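Local coordinates for protein tripeptidase (Staphylococcus aureus subsp. aureus, PDB 3RZA) that probably hydrolyses short peptides as a tripeptidase of the metal-dependent M20 peptidase family, with zinc and calcium ions bound in this crystal, at residues S97-V108 with T123-L134; G221-I232 with I259-E267. All coordinates share one frame; numbering follows the deposited sequence. Where two conformers were deposited one is given.

The two contacts follow one another along the chain and belong to different parts of a two-lobed subunit. Contact 1 joins the end of strand 93-98 and the loop after it to the start of helix 128-147, and supplies His98 and Asp129 to the metal site. Contact 2 lays helix 224-234 on strand 263-272 in the outlying lobe, where it also meets the second subunit. Their centres lie about 39 Å apart and their nearest atoms about 17 Å, so they do not touch. Strands 93-98 and 263-272 are connected through strands 181-184, 355-359 and 194-209, the long last one reaching from one lobe into the other. The layout matches the M20 plan, in which a metal-binding domain carries a smaller lid or dimerisation domain.

Contact 1 (S97-V108 with T123-L134); sequences SHMDTVVPAINV and TTILGADDKAGL. With ZN (zinc ion), chain C; CA (calcium ion), chain D.
The backbones of Pro104 and Ile125 are pinned by a nearly straight bond from Ile125 N to Pro104 O (3.0 Å, 169° at the hydrogen), while towards strand 93-98 a water splices the chains, receiving Asp130 N and donating to His98 O and Asp100 O. Ile125 carries most of the apolar contact: chi1 68° sets CG1 tightly against Ala105 CB at 3.5 Å, and an extended chi2 sends CD1 to Thr101 CB and Val102 CG2. Gly127, the N-cap of helix 128-147, has a positive phi, and a CB there would crowd Thr101 CG2 and the preceding carbonyl O. Next, the cis Asp129-Asp130 peptide, a hallmark of M20 metal sites, gives two carboxylates different tasks. Asp129 bridges the metals, OD1 on zinc and OD2 on calcium, each at 2.1 Å, and a water bridges them too; Asp186 completes the protein ligands of zinc, Glu163 and His366 those of calcium. His98 binds zinc through NE2 (2.1 Å), its ring 82° from the Asp129 carboxylate. Asp130 binds no metal: its CB makes a CH-pi contact over one face of the ring, offset toward the rim, and OD2 takes His98 N on its anti lone pair and Ser97 OG (3.0 Å) from above the carboxylate plane.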
loop_
_atom_site.group_PDB
_atom_site.type_symbol
_atom_site.label_atom_id
_atom_site.label_comp_id
_atom_site.label_asym_id
_atom_site.label_seq_id
_atom_site.Cartn_x
_atom_site.Cartn_y
_atom_site.Cartn_z
ATOM N N SER A 97 -33.753 -12.132 -9.766
ATOM C CA SER A 97 -33.080 -10.878 -9.527
ATOM C C SER A 97 -32.526 -10.908 -8.125
ATOM O O SER A 97 -32.853 -11.796 -7.367
ATOM C CB SER A 97 -34.055 -9.710 -9.705
ATOM O OG SER A 97 -34.107 -9.323 -11.071
ATOM N N HIS A 98 -31.629 -9.985 -7.819
ATOM C CA HIS A 98 -31.034 -9.891 -6.477
ATOM C C HIS A 98 -31.512 -8.621 -5.755
ATOM O O HIS A 98 -31.652 -7.562 -6.376
ATOM C CB HIS A 98 -29.503 -9.979 -6.521
ATOM C CG HIS A 98 -28.828 -8.859 -7.233
ATOM N ND1 HIS A 98 -28.361 -7.738 -6.584
ATOM C CD2 HIS A 98 -28.407 -8.756 -8.514
ATOM C CE1 HIS A 98 -27.735 -6.963 -7.452
ATOM N NE2 HIS A 98 -27.739 -7.565 -8.628
HETATM N N MSE A 99 -31.780 -8.756 -4.455
HETATM C CA MSE A 99 -32.367 -7.676 -3.650
HETATM C C MSE A 99 -31.330 -6.713 -3.054
HETATM O O MSE A 99 -31.708 -5.637 -2.553
HETATM C CB MSE A 99 -33.263 -8.265 -2.564
HETATM C CG MSE A 99 -32.557 -8.846 -1.379
HETATM SE SE MSE A 99 -33.783 -9.709 -0.225
HETATM C CE MSE A 99 -34.025 -11.352 -1.254
ATOM N N ASP A 100 -30.044 -7.104 -3.073
ATOM C CA ASP A 100 -28.959 -6.254 -2.558
ATOM C C ASP A 100 -28.374 -5.298 -3.624
ATOM O O ASP A 100 -28.472 -5.545 -4.821
ATOM C CB ASP A 100 -27.825 -7.073 -1.913
ATOM C CG ASP A 100 -27.083 -7.991 -2.913
ATOM O OD1 ASP A 100 -27.756 -8.651 -3.728
ATOM O OD2 ASP A 100 -25.838 -8.069 -2.862
ATOM N N THR A 101 -27.777 -4.204 -3.143
ATOM C CA THR A 101 -27.046 -3.247 -3.969
ATOM C C THR A 101 -25.618 -3.103 -3.434
ATOM O O THR A 101 -25.331 -3.482 -2.297
ATOM C CB THR A 101 -27.701 -1.879 -3.904
ATOM O OG1 THR A 101 -27.435 -1.303 -2.620
ATOM C CG2 THR A 101 -29.176 -1.984 -4.102
ATOM N N VAL A 102 -24.737 -2.497 -4.237
ATOM C CA VAL A 102 -23.401 -2.095 -3.739
ATOM C C VAL A 102 -23.527 -0.898 -2.790
ATOM O O VAL A 102 -24.637 -0.357 -2.582
ATOM C CB VAL A 102 -22.400 -1.752 -4.874
ATOM C CG1 VAL A 102 -22.271 -2.931 -5.866
ATOM C CG2 VAL A 102 -22.786 -0.447 -5.571
ATOM N N VAL A 103 -22.399 -0.556 -2.161
ATOM C CA VAL A 103 -22.224 0.668 -1.367
ATOM C C VAL A 103 -21.803 1.815 -2.327
ATOM O O VAL A 103 -21.163 1.545 -3.327
ATOM C CB VAL A 103 -21.118 0.416 -0.265
ATOM C CG1 VAL A 103 -20.747 1.680 0.487
ATOM C CG2 VAL A 103 -21.590 -0.673 0.725
ATOM N N PRO A 104 -22.168 3.105 -2.035
ATOM C CA PRO A 104 -23.047 3.642 -0.987
ATOM C C PRO A 104 -24.475 3.690 -1.458
ATOM O O PRO A 104 -24.740 4.271 -2.504
ATOM C CB PRO A 104 -22.508 5.062 -0.767
ATOM C CG PRO A 104 -21.908 5.455 -2.077
ATOM C CD PRO A 104 -21.509 4.196 -2.794
ATOM N N ALA A 105 -25.381 3.082 -0.689
ATOM C CA ALA A 105 -26.817 3.071 -1.012
ATOM C C ALA A 105 -27.682 3.118 0.252
ATOM O O ALA A 105 -28.658 2.349 0.385
ATOM C CB ALA A 105 -27.139 1.857 -1.837
ATOM N N ILE A 106 -27.304 4.016 1.172
ATOM C CA ILE A 106 -28.110 4.370 2.320
ATOM C C ILE A 106 -28.776 5.694 1.990
ATOM O O ILE A 106 -28.095 6.645 1.560
ATOM C CB ILE A 106 -27.273 4.472 3.630
ATOM C CG1 ILE A 106 -26.826 3.060 4.086
ATOM C CG2 ILE A 106 -28.099 5.182 4.770
ATOM C CD1 ILE A 106 -25.477 3.019 4.886
ATOM N N ASN A 107 -30.111 5.735 2.135
ATOM C CA ASN A 107 -30.896 6.957 1.982
ATOM C C ASN A 107 -30.875 7.447 0.517
ATOM O O ASN A 107 -30.553 8.605 0.232
ATOM C CB ASN A 107 -30.393 8.016 2.992
ATOM C CG ASN A 107 -31.488 8.885 3.532
ATOM O OD1 ASN A 107 -32.434 9.266 2.815
ATOM N ND2 ASN A 107 -31.373 9.226 4.823
ATOM N N VAL A 108 -31.181 6.522 -0.405
ATOM C CA VAL A 108 -31.235 6.839 -1.829
ATOM C C VAL A 108 -32.431 7.774 -2.067
ATOM O O VAL A 108 -33.542 7.500 -1.596
ATOM C CB VAL A 108 -31.390 5.565 -2.712
ATOM C CG1 VAL A 108 -31.590 5.943 -4.218
ATOM C CG2 VAL A 108 -30.203 4.632 -2.535
ATOM N N THR A 123 -25.277 11.543 -4.309
ATOM C CA THR A 123 -24.592 11.128 -3.058
ATOM C C THR A 123 -24.575 9.595 -2.849
ATOM O O THR A 123 -23.784 9.086 -2.057
ATOM C CB THR A 123 -25.264 11.769 -1.835
ATOM O OG1 THR A 123 -26.570 11.211 -1.648
ATOM C CG2 THR A 123 -25.383 13.278 -2.015
ATOM N N THR A 124 -25.484 8.883 -3.533
ATOM C CA THR A 124 -25.572 7.429 -3.488
ATOM C C THR A 124 -25.667 6.907 -4.914
ATOM O O THR A 124 -25.833 7.668 -5.866
ATOM C CB THR A 124 -26.839 6.968 -2.718
ATOM O OG1 THR A 124 -28.004 7.200 -3.525
ATOM C CG2 THR A 124 -26.989 7.723 -1.370
ATOM N N ILE A 125 -25.619 5.595 -5.030
ATOM C CA ILE A 125 -26.043 4.887 -6.222
ATOM C C ILE A 125 -27.592 5.004 -6.337
ATOM O O ILE A 125 -28.250 5.522 -5.425
ATOM C CB ILE A 125 -25.531 3.378 -6.208
ATOM C CG1 ILE A 125 -26.197 2.515 -5.114
ATOM C CG2 ILE A 125 -24.003 3.326 -6.042
ATOM C CD1 ILE A 125 -26.309 1.112 -5.467
ATOM N N LEU A 126 -28.160 4.535 -7.443
ATOM C CA LEU A 126 -29.629 4.441 -7.595
ATOM C C LEU A 126 -30.120 3.092 -7.084
ATOM O O LEU A 126 -31.161 3.007 -6.435
ATOM C CB LEU A 126 -30.050 4.638 -9.068
ATOM C CG LEU A 126 -31.534 4.650 -9.457
ATOM C CD1 LEU A 126 -32.348 5.613 -8.584
ATOM C CD2 LEU A 126 -31.710 5.031 -10.944
ATOM N N GLY A 127 -29.385 2.036 -7.382
ATOM C CA GLY A 127 -29.883 0.691 -7.184
ATOM C C GLY A 127 -30.868 0.218 -8.247
ATOM O O GLY A 127 -31.639 -0.722 -7.997
ATOM N N ALA A 128 -30.798 0.798 -9.455
ATOM C CA ALA A 128 -31.418 0.163 -10.646
ATOM C C ALA A 128 -30.895 -1.248 -10.835
ATOM O O ALA A 128 -31.638 -2.154 -11.200
ATOM C CB ALA A 128 -31.174 0.992 -11.889
ATOM N N ASP A 129 -29.601 -1.396 -10.615
ATOM C CA ASP A 129 -28.982 -2.673 -10.400
ATOM C C ASP A 129 -29.217 -3.119 -8.917
ATOM O O ASP A 129 -28.495 -2.650 -8.008
ATOM C CB ASP A 129 -27.518 -2.571 -10.713
ATOM C CG ASP A 129 -26.804 -3.871 -10.561
ATOM O OD1 ASP A 129 -27.422 -4.939 -10.502
ATOM O OD2 ASP A 129 -25.562 -3.835 -10.506
ATOM N N ASP A 130 -30.185 -3.999 -8.633
ATOM C CA ASP A 130 -31.007 -4.776 -9.588
ATOM C C ASP A 130 -32.513 -4.627 -9.322
ATOM O O ASP A 130 -33.324 -5.467 -9.738
ATOM C CB ASP A 130 -30.568 -6.240 -9.539
ATOM C CG ASP A 130 -31.070 -7.071 -10.732
ATOM O OD1 ASP A 130 -31.268 -6.478 -11.822
ATOM O OD2 ASP A 130 -31.318 -8.303 -10.554
ATOM N N LYS A 131 -32.901 -3.504 -8.723
ATOM C CA LYS A 131 -34.287 -3.280 -8.353
ATOM C C LYS A 131 -35.206 -2.977 -9.577
ATOM O O LYS A 131 -36.405 -3.107 -9.467
ATOM C CB LYS A 131 -34.375 -2.204 -7.253
ATOM C CG LYS A 131 -33.654 -2.659 -5.956
ATOM C CD LYS A 131 -33.466 -1.586 -4.923
ATOM C CE LYS A 131 -33.175 -2.223 -3.567
ATOM N NZ LYS A 131 -32.778 -1.253 -2.483
ATOM N N ALA A 132 -34.613 -2.604 -10.729
ATOM C CA ALA A 132 -35.321 -2.581 -12.026
ATOM C C ALA A 132 -35.853 -3.960 -12.360
ATOM O O ALA A 132 -37.018 -4.103 -12.745
ATOM C CB ALA A 132 -34.393 -2.078 -13.155
ATOM N N GLY A 133 -35.010 -4.970 -12.168
ATOM C CA GLY A 133 -35.415 -6.354 -12.306
ATOM C C GLY A 133 -36.543 -6.769 -11.381
ATOM O O GLY A 133 -37.512 -7.383 -11.817
ATOM N N LEU A 134 -36.430 -6.406 -10.110
ATOM C CA LEU A 134 -37.483 -6.697 -9.134
ATOM C C LEU A 134 -38.791 -5.994 -9.466
ATOM O O LEU A 134 -39.852 -6.588 -9.330
ATOM C CB LEU A 134 -37.040 -6.309 -7.714
ATOM C CG LEU A 134 -35.901 -7.137 -7.121
ATOM C CD1 LEU A 134 -35.477 -6.555 -5.785
ATOM C CD2 LEU A 134 -36.290 -8.585 -6.957
HETATM ZN ZN ZN C . -26.890 -6.931 -10.482
HETATM CA CA CA D . -24.083 -4.907 -9.520
HETATM O O HOH W 1 -30.814 -4.917 -6.029
HETATM O O HOH W 2 -25.831 -2.457 -7.160
HETATM O O HOH W 3 -28.457 10.618 0.266
HETATM O O HOH W 4 -24.829 -6.999 -10.798
#

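Contact 2 (G221-I232 with I259-E267)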
loop_
_atom_site.group_PDB
_atom_site.type_symbol
_atom_site.label_atom_id
_atom_site.label_comp_id
_atom_site.label_asym_id
_atom_site.label_seq_id
_atom_site.Cartn_x
_atom_site.Cartn_y
_atom_site.Cartn_z
ATOM N N GLY A 221 20.594 -7.979 1.140
ATOM C CA GLY A 221 19.159 -8.246 1.087
ATOM C C GLY A 221 18.694 -8.731 -0.265
ATOM O O GLY A 221 19.494 -9.002 -1.169
ATOM N N VAL A 222 17.389 -8.902 -0.355
ATOM C CA VAL A 222 16.680 -9.310 -1.566
ATOM C C VAL A 222 15.373 -8.510 -1.540
ATOM O O VAL A 222 14.596 -8.633 -0.581
ATOM C CB VAL A 222 16.396 -10.850 -1.572
ATOM C CG1 VAL A 222 15.639 -11.259 -2.816
ATOM C CG2 VAL A 222 17.705 -11.666 -1.457
ATOM N N SER A 223 15.172 -7.629 -2.522
ATOM C CA SER A 223 13.992 -6.777 -2.548
ATOM C C SER A 223 12.779 -7.562 -3.050
ATOM O O SER A 223 12.818 -8.066 -4.164
ATOM C CB SER A 223 14.192 -5.574 -3.444
ATOM O OG SER A 223 13.032 -4.762 -3.390
ATOM N N ALA A 224 11.716 -7.650 -2.232
ATOM C CA ALA A 224 10.429 -8.193 -2.673
ATOM C C ALA A 224 9.731 -7.301 -3.710
ATOM O O ALA A 224 8.979 -7.805 -4.529
ATOM C CB ALA A 224 9.487 -8.441 -1.453
ATOM N N ILE A 225 9.977 -5.985 -3.672
ATOM C CA ILE A 225 9.446 -5.053 -4.708
ATOM C C ILE A 225 10.045 -5.367 -6.085
ATOM O O ILE A 225 9.277 -5.586 -7.046
ATOM C CB ILE A 225 9.664 -3.577 -4.348
ATOM C CG1 ILE A 225 8.748 -3.177 -3.192
ATOM C CG2 ILE A 225 9.429 -2.669 -5.571
ATOM C CD1 ILE A 225 9.105 -1.792 -2.560
ATOM N N ASN A 226 11.383 -5.474 -6.160
ATOM C CA ASN A 226 12.054 -5.860 -7.431
ATOM C C ASN A 226 11.565 -7.203 -7.961
ATOM O O ASN A 226 11.305 -7.321 -9.138
ATOM C CB ASN A 226 13.584 -5.895 -7.300
ATOM C CG ASN A 226 14.180 -4.531 -6.991
ATOM O OD1 ASN A 226 13.455 -3.558 -6.745
ATOM N ND2 ASN A 226 15.494 -4.451 -7.007
ATOM N N ILE A 227 11.439 -8.196 -7.076
ATOM C CA ILE A 227 10.966 -9.535 -7.462
ATOM C C ILE A 227 9.551 -9.513 -8.051
ATOM O O ILE A 227 9.317 -10.076 -9.127
ATOM C CB ILE A 227 10.953 -10.519 -6.263
ATOM C CG1 ILE A 227 12.370 -10.911 -5.874
ATOM C CG2 ILE A 227 10.155 -11.790 -6.626
ATOM C CD1 ILE A 227 12.446 -11.676 -4.550
ATOM N N ALA A 228 8.635 -8.867 -7.313
ATOM C CA ALA A 228 7.229 -8.722 -7.677
ATOM C C ALA A 228 7.048 -7.952 -8.980
ATOM O O ALA A 228 6.245 -8.370 -9.829
ATOM C CB ALA A 228 6.451 -8.028 -6.535
ATOM N N ALA A 229 7.828 -6.877 -9.157
ATOM C CA ALA A 229 7.868 -6.109 -10.412
ATOM C C ALA A 229 8.406 -6.929 -11.579
ATOM O O ALA A 229 7.825 -6.914 -12.666
ATOM C CB ALA A 229 8.688 -4.842 -10.250
ATOM N N LYS A 230 9.501 -7.646 -11.353
ATOM C CA LYS A 230 10.054 -8.506 -12.385
ATOM C C LYS A 230 9.077 -9.623 -12.769
ATOM O O LYS A 230 8.870 -9.850 -13.962
ATOM C CB LYS A 230 11.430 -9.067 -11.984
ATOM C CG LYS A 230 12.537 -8.048 -12.133
ATOM C CD LYS A 230 13.868 -8.562 -11.619
ATOM C CE LYS A 230 14.999 -7.612 -12.009
ATOM N NZ LYS A 230 16.336 -8.092 -11.624
ATOM N N ALA A 231 8.420 -10.249 -11.773
ATOM C CA ALA A 231 7.424 -11.306 -12.047
ATOM C C ALA A 231 6.296 -10.810 -12.971
ATOM O O ALA A 231 6.001 -11.445 -13.990
ATOM C CB ALA A 231 6.851 -11.860 -10.767
ATOM N N ILE A 232 5.758 -9.633 -12.642
ATOM C CA ILE A 232 4.724 -8.949 -13.429
ATOM C C ILE A 232 5.168 -8.621 -14.862
ATOM O O ILE A 232 4.370 -8.804 -15.801
ATOM C CB ILE A 232 4.236 -7.646 -12.733
ATOM C CG1 ILE A 232 3.425 -7.964 -11.486
ATOM C CG2 ILE A 232 3.394 -6.792 -13.683
ATOM C CD1 ILE A 232 3.114 -6.678 -10.652
ATOM N N ILE A 259 15.420 1.044 3.581
ATOM C CA ILE A 259 15.371 -0.394 3.892
ATOM C C ILE A 259 15.029 -1.175 2.631
ATOM O O ILE A 259 14.088 -0.810 1.923
ATOM C CB ILE A 259 14.293 -0.658 5.004
ATOM C CG1 ILE A 259 14.694 0.036 6.315
ATOM C CG2 ILE A 259 14.087 -2.155 5.231
ATOM C CD1 ILE A 259 16.057 -0.408 6.895
ATOM N N VAL A 260 15.788 -2.238 2.338
ATOM C CA VAL A 260 15.418 -3.177 1.269
ATOM C C VAL A 260 14.089 -3.850 1.698
ATOM O O VAL A 260 14.007 -4.405 2.802
ATOM C CB VAL A 260 16.543 -4.244 0.960
ATOM C CG1 VAL A 260 16.088 -5.242 -0.139
ATOM C CG2 VAL A 260 17.837 -3.576 0.516
ATOM N N ALA A 261 13.050 -3.717 0.855
ATOM C CA ALA A 261 11.690 -4.191 1.170
ATOM C C ALA A 261 11.641 -5.705 1.179
ATOM O O ALA A 261 12.012 -6.333 0.192
ATOM C CB ALA A 261 10.667 -3.644 0.120
ATOM N N ASP A 262 11.197 -6.295 2.284
ATOM C CA ASP A 262 11.163 -7.775 2.401
ATOM C C ASP A 262 9.775 -8.422 2.213
ATOM O O ASP A 262 9.663 -9.651 2.381
ATOM C CB ASP A 262 11.814 -8.244 3.709
ATOM C CG ASP A 262 10.992 -7.914 4.951
ATOM O OD1 ASP A 262 10.026 -7.142 4.862
ATOM O OD2 ASP A 262 11.367 -8.407 6.039
ATOM N N GLU A 263 8.751 -7.632 1.877
ATOM C CA GLU A 263 7.406 -8.155 1.666
ATOM C C GLU A 263 6.575 -7.329 0.718
ATOM O O GLU A 263 6.462 -6.119 0.890
ATOM C CB GLU A 263 6.651 -8.289 2.983
ATOM C CG GLU A 263 5.184 -8.778 2.835
ATOM C CD GLU A 263 4.568 -9.280 4.134
ATOM O OE1 GLU A 263 5.272 -9.334 5.137
ATOM O OE2 GLU A 263 3.370 -9.623 4.152
ATOM N N VAL A 264 5.913 -8.021 -0.209
ATOM C CA VAL A 264 4.931 -7.434 -1.098
ATOM C C VAL A 264 3.723 -8.348 -1.165
ATOM O O VAL A 264 3.874 -9.567 -1.326
ATOM C CB VAL A 264 5.519 -7.263 -2.510
ATOM C CG1 VAL A 264 4.436 -6.906 -3.507
ATOM C CG2 VAL A 264 6.584 -6.189 -2.501
ATOM N N ILE A 265 2.530 -7.762 -1.068
ATOM C CA ILE A 265 1.265 -8.476 -1.280
ATOM C C ILE A 265 0.703 -8.005 -2.596
ATOM O O ILE A 265 0.589 -6.785 -2.804
ATOM C CB ILE A 265 0.225 -8.178 -0.167
ATOM C CG1 ILE A 265 0.783 -8.511 1.224
ATOM C CG2 ILE A 265 -1.095 -8.923 -0.452
ATOM C CD1 ILE A 265 1.157 -9.971 1.445
ATOM N N LEU A 266 0.450 -8.963 -3.501
ATOM C CA LEU A 266 -0.215 -8.725 -4.789
ATOM C C LEU A 266 -1.592 -9.337 -4.723
ATOM O O LEU A 266 -1.730 -10.442 -4.220
ATOM C CB LEU A 266 0.529 -9.420 -5.942
ATOM C CG LEU A 266 1.945 -9.013 -6.324
ATOM C CD1 LEU A 266 1.991 -7.545 -6.580
ATOM C CD2 LEU A 266 2.937 -9.415 -5.266
ATOM N N GLU A 267 -2.592 -8.649 -5.276
ATOM C CA GLU A 267 -3.942 -9.243 -5.493
ATOM C C GLU A 267 -4.364 -9.068 -6.935
ATOM O O GLU A 267 -4.408 -7.926 -7.444
ATOM C CB GLU A 267 -4.982 -8.629 -4.565
ATOM C CG GLU A 267 -4.627 -8.798 -3.081
ATOM C CD GLU A 267 -5.708 -8.266 -2.139
ATOM O OE1 GLU A 267 -6.907 -8.558 -2.353
ATOM O OE2 GLU A 267 -5.346 -7.535 -1.203
HETATM O O HOH W 5 13.513 -2.594 -1.933
#
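Ala224 N donates to Ala261 O (2.8 Å, 164° at the hydrogen), tying the first turn of helix 224-234 to the backbone just ahead of strand 263-272. Beyond this bond the helix and strand segments run in roughly the same direction, 33° apart with axes 7.5 Å from each other. Packing is closest here: Ala224 CB sits 3.5 Å from Glu263 N, and at Val264 chi1 169° turns CG1 to Ala228 and leaves CG2 against Ala224 O at 3.5 Å and beside Ile225 CG1. Ile225 in turn sets CD1 against Ala261 CB (3.6 Å). Alanines suit this face because a single methyl lets Ala224 come down on the Asp262-Glu263 backbone and Ala228 CB on Val264 CG1 at 3.8 Å. Farther along, Ile232 only approaches Leu266, whose side chain is modelled in two conformers, so the detail there is doubtful; Phe251 fills in beside both. The partly exposed end lies at the other extreme. Ser223 caps the helix, its OG accepting weak bonds from Ile225 N and Asn226 N while donating to a water that also receives Ala261 N. Across the dimer, Ile232 packs on Ala229 of the second subunit and Ala229 on its Ile232. Within the contact, directional polar bonds thus fix the start of the helix, while alanine methyls and branched aliphatic side chains join the rest to the strand by non-directional apolar packing.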